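Local coordinates for odorant-binding protein 2a (Homo sapiens, PDB 4RUN) that binds and carries small hydrophobic volatile molecules, preferring aldehydes and large fatty acids, as a secreted lipocalin of the human sense of smell, at residues V20-V34 / L137-G149. The protein carries 2 engineered substitutions. Numbering follows the deposited sequence.
Sequences VVDKDFPEDRRPRKV and LSEEDIFMPLQTG
Arg-30 lies along one face of the Phe-143 ring, and its long chain suits a place that needs an apolar stem and a charged end. CB and CG rest near the ring's CZ; CD sits over the face, 3.8 Å from the centroid of the Phe-143 ring; NH1 reaches Phe-143 CD1, the guanidinium only 19° from parallel with the ring; and NH2 makes a long salt bridge to Asp-141 OD1 at 3.8 Å. Phe-143 offers a flat face to these methylenes: chi1 67° places the ring between the segments, and chi2 near -90° turns its edge to Val-21 CG2, with CZ near Pro-31 CD. Without this ring, as with an alanine here, Val-21 and Pro-31 would probably face a gap and the Arg-30 chain would be freer to turn away from Asp-141. Lys-23, long and flexible enough to bend at its last torsion, brings NZ to the syn side of Asp-141 OD2 at 2.8 Å; a water ties that same oxygen to Val-21 O and Ser-138 N, the carboxylate's two oxygens serving several partners. Further along, strand 146-147 runs parallel to the start of strand 33-41: Leu-146 N donates to Arg-32 O at 2.9 Å, and Thr-148 N to Val-34 O. Asp-141, buried close to Lys-23 and, at longer range, Arg-30, is likely to stay ionised. Charge, ring face and backbone bonds together hold 137-149 across the connection between two lipocalin barrel strands.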
ATOM      1  N   VAL A  20      -0.593   2.026  -7.598  1.00 39.81           N
ATOM      2  CA  VAL A  20      -0.913   1.420  -8.910  1.00 39.83           C
ATOM      3  C   VAL A  20      -1.928   0.341  -8.654  1.00 41.53           C
ATOM      4  O   VAL A  20      -1.908  -0.316  -7.602  1.00 41.16           O
ATOM      5  CB  VAL A  20       0.320   0.839  -9.665  1.00 41.29           C
ATOM      6  CG1 VAL A  20       0.779  -0.491  -9.091  1.00 43.44           C
ATOM      7  CG2 VAL A  20       0.048   0.678 -11.154  1.00 41.05           C
ATOM      8  N   VAL A  21      -2.807   0.168  -9.635  1.00 42.21           N
ATOM      9  CA  VAL A  21      -3.974  -0.685  -9.525  1.00 43.78           C
ATOM     10  C   VAL A  21      -4.192  -1.426 -10.842  1.00 45.77           C
ATOM     11  O   VAL A  21      -3.843  -0.907 -11.891  1.00 45.81           O
ATOM     12  CB  VAL A  21      -5.216   0.169  -9.261  1.00 46.26           C
ATOM     13  CG1 VAL A  21      -5.271   0.595  -7.799  1.00 45.55           C
ATOM     14  CG2 VAL A  21      -5.268   1.383 -10.203  1.00 44.97           C
ATOM     15  N   ASP A  22      -4.778  -2.621 -10.813  1.00 46.98           N
ATOM     16  CA  ASP A  22      -5.069  -3.304 -12.067  1.00 47.50           C
ATOM     17  C   ASP A  22      -6.114  -2.534 -12.861  1.00 47.52           C
ATOM     18  O   ASP A  22      -6.803  -1.660 -12.333  1.00 49.19           O
ATOM     19  CB  ASP A  22      -5.438  -4.782 -11.852  1.00 50.94           C
ATOM     20  CG  ASP A  22      -6.662  -4.983 -10.993  1.00 52.97           C
ATOM     21  OD1 ASP A  22      -7.678  -4.287 -11.192  1.00 57.27           O
ATOM     22  OD2 ASP A  22      -6.636  -5.903 -10.144  1.00 53.34           O
ATOM     23  N   LYS A  23      -6.185  -2.818 -14.150  1.00 50.19           N
ATOM     24  CA  LYS A  23      -7.159  -2.185 -15.032  1.00 52.98           C
ATOM     25  C   LYS A  23      -8.653  -2.391 -14.754  1.00 55.69           C
ATOM     26  O   LYS A  23      -9.460  -1.704 -15.376  1.00 60.06           O
ATOM     27  CB  LYS A  23      -6.844  -2.516 -16.485  1.00 56.96           C
ATOM     28  CG  LYS A  23      -5.588  -1.797 -16.920  1.00 59.28           C
ATOM     29  CD  LYS A  23      -5.479  -1.638 -18.421  1.00 63.18           C
ATOM     30  CE  LYS A  23      -4.245  -0.798 -18.746  1.00 65.17           C
ATOM     31  NZ  LYS A  23      -4.440   0.655 -18.460  1.00 65.80           N
ATOM     32  N   ASP A  24      -9.036  -3.309 -13.863  1.00 55.36           N
ATOM     33  CA  ASP A  24     -10.442  -3.445 -13.456  1.00 57.10           C
ATOM     34  C   ASP A  24     -10.822  -2.450 -12.370  1.00 56.33           C
ATOM     35  O   ASP A  24     -12.000  -2.143 -12.201  1.00 58.90           O
ATOM     36  CB  ASP A  24     -10.730  -4.854 -12.944  1.00 59.56           C
ATOM     37  CG  ASP A  24     -10.416  -5.925 -13.966  1.00 61.44           C
ATOM     38  OD1 ASP A  24     -10.835  -5.785 -15.139  1.00 65.64           O
ATOM     39  OD2 ASP A  24      -9.768  -6.919 -13.579  1.00 58.59           O
ATOM     40  N   PHE A  25      -9.822  -1.966 -11.629  1.00 54.07           N
ATOM     41  CA  PHE A  25     -10.012  -0.990 -10.555  1.00 50.35           C
ATOM     42  C   PHE A  25     -10.749   0.253 -11.039  1.00 49.92           C
ATOM     43  O   PHE A  25     -10.234   0.978 -11.889  1.00 49.58           O
ATOM     44  CB  PHE A  25      -8.651  -0.551 -10.031  1.00 49.46           C
ATOM     45  CG  PHE A  25      -8.709   0.112  -8.696  1.00 48.28           C
ATOM     46  CD1 PHE A  25      -8.659  -0.630  -7.518  1.00 47.47           C
ATOM     47  CD2 PHE A  25      -8.825   1.490  -8.619  1.00 48.32           C
ATOM     48  CE1 PHE A  25      -8.719   0.001  -6.290  1.00 46.92           C
ATOM     49  CE2 PHE A  25      -8.894   2.122  -7.400  1.00 47.46           C
ATOM     50  CZ  PHE A  25      -8.843   1.377  -6.231  1.00 46.92           C
ATOM     51  N   PRO A  26     -11.946   0.514 -10.489  1.00 49.26           N
ATOM     52  CA  PRO A  26     -12.706   1.692 -10.914  1.00 48.83           C
ATOM     53  C   PRO A  26     -12.022   3.001 -10.558  1.00 48.66           C
ATOM     54  O   PRO A  26     -11.495   3.148  -9.454  1.00 49.74           O
ATOM     55  CB  PRO A  26     -14.024   1.559 -10.154  1.00 49.85           C
ATOM     56  CG  PRO A  26     -14.088   0.143  -9.691  1.00 50.65           C
ATOM     57  CD  PRO A  26     -12.677  -0.293  -9.495  1.00 49.49           C
ATOM     58  N   GLU A  27     -12.024   3.949 -11.485  1.00 49.83           N
ATOM     59  CA  GLU A  27     -11.363   5.224 -11.269  1.00 51.69           C
ATOM     60  C   GLU A  27     -11.978   5.981 -10.091  1.00 52.34           C
ATOM     61  O   GLU A  27     -11.268   6.530  -9.252  1.00 48.96           O
ATOM     62  CB  GLU A  27     -11.419   6.064 -12.540  1.00 57.80           C
ATOM     63  CG  GLU A  27     -10.330   7.122 -12.632  1.00 63.70           C
ATOM     64  CD  GLU A  27     -10.518   8.048 -13.819  1.00 72.53           C
ATOM     65  OE1 GLU A  27     -11.365   7.753 -14.691  1.00 76.82           O
ATOM     66  OE2 GLU A  27      -9.823   9.079 -13.880  1.00 80.38           O
ATOM     67  N   ASP A  28     -13.310   6.001 -10.038  1.00 57.70           N
ATOM     68  CA  ASP A  28     -14.051   6.541  -8.891  1.00 56.65           C
ATOM     69  C   ASP A  28     -13.483   6.050  -7.549  1.00 54.68           C
ATOM     70  O   ASP A  28     -13.596   6.722  -6.532  1.00 59.95           O
ATOM     71  CB  ASP A  28     -15.572   6.272  -9.027  1.00 60.28           C
ATOM     72  CG  ASP A  28     -16.033   4.947  -8.385  1.00 63.34           C
ATOM     73  OD1 ASP A  28     -15.208   4.216  -7.811  1.00 62.19           O
ATOM     74  OD2 ASP A  28     -17.252   4.638  -8.440  1.00 67.20           O
ATOM     75  N   ARG A  29     -12.828   4.898  -7.561  1.00 51.76           N
ATOM     76  CA  ARG A  29     -12.401   4.237  -6.332  1.00 48.46           C
ATOM     77  C   ARG A  29     -11.012   4.655  -5.827  1.00 46.61           C
ATOM     78  O   ARG A  29     -10.623   4.282  -4.726  1.00 44.77           O
ATOM     79  CB  ARG A  29     -12.402   2.725  -6.541  1.00 47.83           C
ATOM     80  CG  ARG A  29     -12.832   1.971  -5.313  1.00 48.87           C
ATOM     81  CD  ARG A  29     -12.979   0.482  -5.542  1.00 49.43           C
ATOM     82  NE  ARG A  29     -12.829  -0.165  -4.242  1.00 49.97           N
ATOM     83  CZ  ARG A  29     -13.798  -0.293  -3.345  1.00 51.18           C
ATOM     84  NH1 ARG A  29     -15.031   0.131  -3.607  1.00 53.92           N
ATOM     85  NH2 ARG A  29     -13.532  -0.875  -2.182  1.00 51.48           N
ATOM     86  N   ARG A  30     -10.259   5.409  -6.624  1.00 46.24           N
ATOM     87  CA  ARG A  30      -8.893   5.779  -6.253  1.00 45.54           C
ATOM     88  C   ARG A  30      -8.784   6.800  -5.119  1.00 46.12           C
ATOM     89  O   ARG A  30      -9.444   7.829  -5.164  1.00 50.17           O
ATOM     90  CB  ARG A  30      -8.186   6.405  -7.432  1.00 48.51           C
ATOM     91  CG  ARG A  30      -8.112   5.512  -8.643  1.00 51.90           C
ATOM     92  CD  ARG A  30      -7.333   6.171  -9.742  1.00 52.77           C
ATOM     93  NE  ARG A  30      -7.189   5.269 -10.871  1.00 54.64           N
ATOM     94  CZ  ARG A  30      -6.313   5.444 -11.851  1.00 53.79           C
ATOM     95  NH1 ARG A  30      -5.501   6.504 -11.852  1.00 53.61           N
ATOM     96  NH2 ARG A  30      -6.251   4.554 -12.823  1.00 53.21           N
ATOM     97  N   PRO A  31      -7.924   6.536  -4.126  1.00 43.72           N
ATOM     98  CA  PRO A  31      -7.579   7.509  -3.112  1.00 46.67           C
ATOM     99  C   PRO A  31      -7.069   8.836  -3.691  1.00 49.46           C
ATOM    100  O   PRO A  31      -6.150   8.827  -4.497  1.00 50.54           O
ATOM    101  CB  PRO A  31      -6.458   6.816  -2.345  1.00 46.06           C
ATOM    102  CG  PRO A  31      -6.707   5.361  -2.529  1.00 42.53           C
ATOM    103  CD  PRO A  31      -7.270   5.241  -3.890  1.00 42.39           C
ATOM    104  N   ARG A  32      -7.690   9.951  -3.308  1.00 50.98           N
ATOM    105  CA  ARG A  32      -7.230  11.275  -3.694  1.00 53.21           C
ATOM    106  C   ARG A  32      -6.143  11.688  -2.748  1.00 52.61           C
ATOM    107  O   ARG A  32      -5.168  12.306  -3.151  1.00 54.96           O
ATOM    108  CB  ARG A  32      -8.331  12.327  -3.570  1.00 59.56           C
ATOM    109  CG  ARG A  32      -9.449  12.226  -4.588  1.00 62.83           C
ATOM    110  CD  ARG A  32     -10.573  13.195  -4.236  1.00 67.39           C
ATOM    111  NE  ARG A  32     -10.077  14.537  -3.875  1.00 71.04           N
ATOM    112  CZ  ARG A  32     -10.335  15.200  -2.735  1.00 74.02           C
ATOM    113  NH1 ARG A  32     -11.103  14.685  -1.782  1.00 73.70           N
ATOM    114  NH2 ARG A  32      -9.816  16.409  -2.539  1.00 77.22           N
ATOM    115  N   LYS A  33      -6.357  11.396  -1.471  1.00 52.16           N
ATOM    116  CA  LYS A  33      -5.459  11.798  -0.408  1.00 52.25           C
ATOM    117  C   LYS A  33      -5.219  10.584   0.441  1.00 50.83           C
ATOM    118  O   LYS A  33      -5.925   9.613   0.317  1.00 49.87           O
ATOM    119  CB  LYS A  33      -6.081  12.914   0.428  1.00 55.63           C
ATOM    120  CG  LYS A  33      -6.515  14.114  -0.406  1.00 58.94           C
ATOM    121  CD  LYS A  33      -7.202  15.193   0.421  1.00 61.70           C
ATOM    122  CE  LYS A  33      -7.061  16.552  -0.246  1.00 65.06           C
ATOM    123  NZ  LYS A  33      -7.721  17.629   0.538  1.00 70.81           N
ATOM    124  N   VAL A  34      -4.211  10.641   1.297  1.00 55.31           N
ATOM    125  CA  VAL A  34      -3.861   9.515   2.148  1.00 54.83           C
ATOM    126  C   VAL A  34      -3.011   9.984   3.329  1.00 55.14           C
ATOM    127  O   VAL A  34      -2.146  10.839   3.175  1.00 59.08           O
ATOM    128  CB  VAL A  34      -3.109   8.432   1.341  1.00 54.73           C
ATOM    129  CG1 VAL A  34      -1.732   8.932   0.924  1.00 57.14           C
ATOM    130  CG2 VAL A  34      -2.998   7.144   2.147  1.00 54.43           C
ATOM    131  N   LEU A 137       1.337  -5.006 -14.484  1.00 60.09           N
ATOM    132  CA  LEU A 137       0.573  -3.761 -14.310  1.00 58.62           C
ATOM    133  C   LEU A 137       1.126  -2.663 -15.242  1.00 59.40           C
ATOM    134  O   LEU A 137       2.154  -2.861 -15.894  1.00 60.67           O
ATOM    135  CB  LEU A 137       0.577  -3.317 -12.830  1.00 53.76           C
ATOM    136  CG  LEU A 137      -0.108  -4.261 -11.822  1.00 52.03           C
ATOM    137  CD1 LEU A 137       0.194  -3.887 -10.373  1.00 49.33           C
ATOM    138  CD2 LEU A 137      -1.614  -4.338 -12.058  1.00 52.27           C
ATOM    139  N   SER A 138       0.424  -1.533 -15.329  1.00 57.75           N
ATOM    140  CA  SER A 138       0.713  -0.505 -16.343  1.00 59.27           C
ATOM    141  C   SER A 138       1.094   0.857 -15.770  1.00 58.19           C
ATOM    142  O   SER A 138       0.558   1.282 -14.745  1.00 58.00           O
ATOM    143  CB  SER A 138      -0.513  -0.344 -17.243  1.00 61.94           C
ATOM    144  OG  SER A 138      -0.277   0.579 -18.293  1.00 64.27           O
ATOM    145  N   GLU A 139       2.002   1.539 -16.467  1.00 59.82           N
ATOM    146  CA  GLU A 139       2.532   2.851 -16.065  1.00 61.13           C
ATOM    147  C   GLU A 139       1.461   3.928 -15.957  1.00 61.55           C
ATOM    148  O   GLU A 139       1.483   4.759 -15.054  1.00 61.71           O
ATOM    149  CB  GLU A 139       3.609   3.318 -17.068  1.00 66.33           C
ATOM    150  CG  GLU A 139       3.117   3.760 -18.440  1.00 70.16           C
ATOM    151  CD  GLU A 139       4.203   3.621 -19.482  1.00 75.97           C
ATOM    152  OE1 GLU A 139       4.088   2.718 -20.334  1.00 79.30           O
ATOM    153  OE2 GLU A 139       5.191   4.381 -19.421  1.00 79.18           O
ATOM    154  N   GLU A 140       0.517   3.889 -16.886  1.00 63.01           N
ATOM    155  CA  GLU A 140      -0.506   4.910 -17.019  1.00 61.51           C
ATOM    156  C   GLU A 140      -1.560   4.749 -15.931  1.00 55.89           C
ATOM    157  O   GLU A 140      -2.362   5.646 -15.715  1.00 57.80           O
ATOM    158  CB  GLU A 140      -1.137   4.812 -18.424  1.00 66.43           C
ATOM    159  CG  GLU A 140      -2.102   3.652 -18.603  1.00 70.19           C
ATOM    160  CD  GLU A 140      -2.026   3.056 -19.994  1.00 76.86           C
ATOM    161  OE1 GLU A 140      -1.316   2.045 -20.193  1.00 77.86           O
ATOM    162  OE2 GLU A 140      -2.671   3.623 -20.896  1.00 82.99           O
ATOM    163  N   ASP A 141      -1.560   3.606 -15.252  1.00 52.00           N
ATOM    164  CA  ASP A 141      -2.396   3.423 -14.078  1.00 50.77           C
ATOM    165  C   ASP A 141      -1.612   3.711 -12.771  1.00 46.97           C
ATOM    166  O   ASP A 141      -2.007   3.238 -11.697  1.00 44.55           O
ATOM    167  CB  ASP A 141      -2.955   2.000 -14.025  1.00 53.96           C
ATOM    168  CG  ASP A 141      -3.810   1.647 -15.236  1.00 57.14           C
ATOM    169  OD1 ASP A 141      -4.729   2.416 -15.583  1.00 59.77           O
ATOM    170  OD2 ASP A 141      -3.557   0.592 -15.849  1.00 56.49           O
ATOM    171  N   ILE A 142      -0.492   4.439 -12.854  1.00 43.06           N
ATOM    172  CA  ILE A 142       0.234   4.849 -11.655  1.00 41.76           C
ATOM    173  C   ILE A 142      -0.186   6.261 -11.294  1.00 40.25           C
ATOM    174  O   ILE A 142      -0.105   7.167 -12.105  1.00 42.11           O
ATOM    175  CB  ILE A 142       1.769   4.816 -11.814  1.00 42.94           C
ATOM    176  CG1 ILE A 142       2.238   3.397 -12.135  1.00 42.23           C
ATOM    177  CG2 ILE A 142       2.447   5.326 -10.537  1.00 43.53           C
ATOM    178  CD1 ILE A 142       3.729   3.268 -12.352  1.00 41.61           C
ATOM    179  N   PHE A 143      -0.605   6.444 -10.054  1.00 39.64           N
ATOM    180  CA  PHE A 143      -1.111   7.723  -9.592  1.00 39.12           C
ATOM    181  C   PHE A 143      -0.540   7.956  -8.193  1.00 39.06           C
ATOM    182  O   PHE A 143      -0.100   7.017  -7.511  1.00 36.73           O
ATOM    183  CB  PHE A 143      -2.654   7.741  -9.672  1.00 39.23           C
ATOM    184  CG  PHE A 143      -3.338   6.800  -8.721  1.00 39.88           C
ATOM    185  CD1 PHE A 143      -3.620   5.492  -9.097  1.00 40.32           C
ATOM    186  CD2 PHE A 143      -3.735   7.229  -7.457  1.00 40.93           C
ATOM    187  CE1 PHE A 143      -4.269   4.631  -8.220  1.00 41.41           C
ATOM    188  CE2 PHE A 143      -4.386   6.373  -6.575  1.00 39.90           C
ATOM    189  CZ  PHE A 143      -4.658   5.075  -6.956  1.00 41.09           C
ATOM    190  N   MET A 144      -0.492   9.218  -7.795  1.00 42.09           N
ATOM    191  CA  MET A 144       0.204   9.605  -6.580  1.00 45.65           C
ATOM    192  C   MET A 144      -0.697  10.424  -5.692  1.00 46.15           C
ATOM    193  O   MET A 144      -0.866  11.631  -5.886  1.00 47.75           O
ATOM    194  CB  MET A 144       1.458  10.384  -6.941  1.00 48.29           C
ATOM    195  CG  MET A 144       2.372   9.608  -7.875  1.00 48.97           C
ATOM    196  SD  MET A 144       3.397  10.776  -8.752  1.00 54.02           S
ATOM    197  CE  MET A 144       4.317  11.481  -7.383  1.00 54.09           C
ATOM    198  N   PRO A 145      -1.290   9.770  -4.697  1.00 45.68           N
ATOM    199  CA  PRO A 145      -2.239  10.553  -3.917  1.00 47.57           C
ATOM    200  C   PRO A 145      -1.566  11.602  -3.048  1.00 48.53           C
ATOM    201  O   PRO A 145      -0.378  11.507  -2.768  1.00 52.13           O
ATOM    202  CB  PRO A 145      -2.959   9.502  -3.076  1.00 46.17           C
ATOM    203  CG  PRO A 145      -2.026   8.352  -3.006  1.00 46.81           C
ATOM    204  CD  PRO A 145      -1.228   8.362  -4.281  1.00 44.89           C
ATOM    205  N   LEU A 146      -2.318  12.628  -2.680  1.00 51.43           N
ATOM    206  CA  LEU A 146      -1.808  13.702  -1.842  1.00 55.70           C
ATOM    207  C   LEU A 146      -1.557  13.165  -0.452  1.00 59.83           C
ATOM    208  O   LEU A 146      -2.411  12.475   0.098  1.00 58.45           O
ATOM    209  CB  LEU A 146      -2.822  14.819  -1.782  1.00 59.40           C
ATOM    210  CG  LEU A 146      -2.820  15.747  -2.987  1.00 60.87           C
ATOM    211  CD1 LEU A 146      -3.972  16.738  -2.808  1.00 62.28           C
ATOM    212  CD2 LEU A 146      -1.467  16.437  -3.172  1.00 62.25           C
ATOM    213  N   GLN A 147      -0.375  13.433   0.102  1.00 64.88           N
ATOM    214  CA  GLN A 147      -0.069  12.988   1.455  1.00 69.33           C
ATOM    215  C   GLN A 147      -0.577  14.018   2.442  1.00 70.45           C
ATOM    216  O   GLN A 147      -0.320  15.205   2.280  1.00 74.34           O
ATOM    217  CB  GLN A 147       1.420  12.759   1.648  1.00 73.21           C
ATOM    218  CG  GLN A 147       1.702  11.782   2.794  1.00 78.57           C
ATOM    219  CD  GLN A 147       1.853  10.350   2.316  1.00 79.98           C
ATOM    220  OE1 GLN A 147       1.219   9.421   2.847  1.00 76.21           O
ATOM    221  NE2 GLN A 147       2.709  10.156   1.312  1.00 81.80           N
ATOM    222  N   THR A 148      -1.311  13.559   3.449  1.00 68.99           N
ATOM    223  CA  THR A 148      -1.993  14.451   4.376  1.00 70.17           C
ATOM    224  C   THR A 148      -1.966  13.877   5.777  1.00 71.94           C
ATOM    225  O   THR A 148      -1.489  12.773   5.988  1.00 69.34           O
ATOM    226  CB  THR A 148      -3.474  14.636   3.985  1.00 68.75           C
ATOM    227  OG1 THR A 148      -4.131  13.361   4.008  1.00 66.48           O
ATOM    228  CG2 THR A 148      -3.602  15.258   2.599  1.00 66.21           C
ATOM    229  N   GLY A 149      -2.475  14.647   6.733  1.00 76.00           N
ATOM    230  CA  GLY A 149      -2.820  14.119   8.038  1.00 78.78           C
ATOM    231  C   GLY A 149      -4.116  13.339   7.887  1.00 78.15           C
ATOM    232  O   GLY A 149      -4.651  13.204   6.780  1.00 70.98           O
TER
HETATM  233  O   HOH W   1      -2.484  -1.290 -14.154  1.00 36.89           O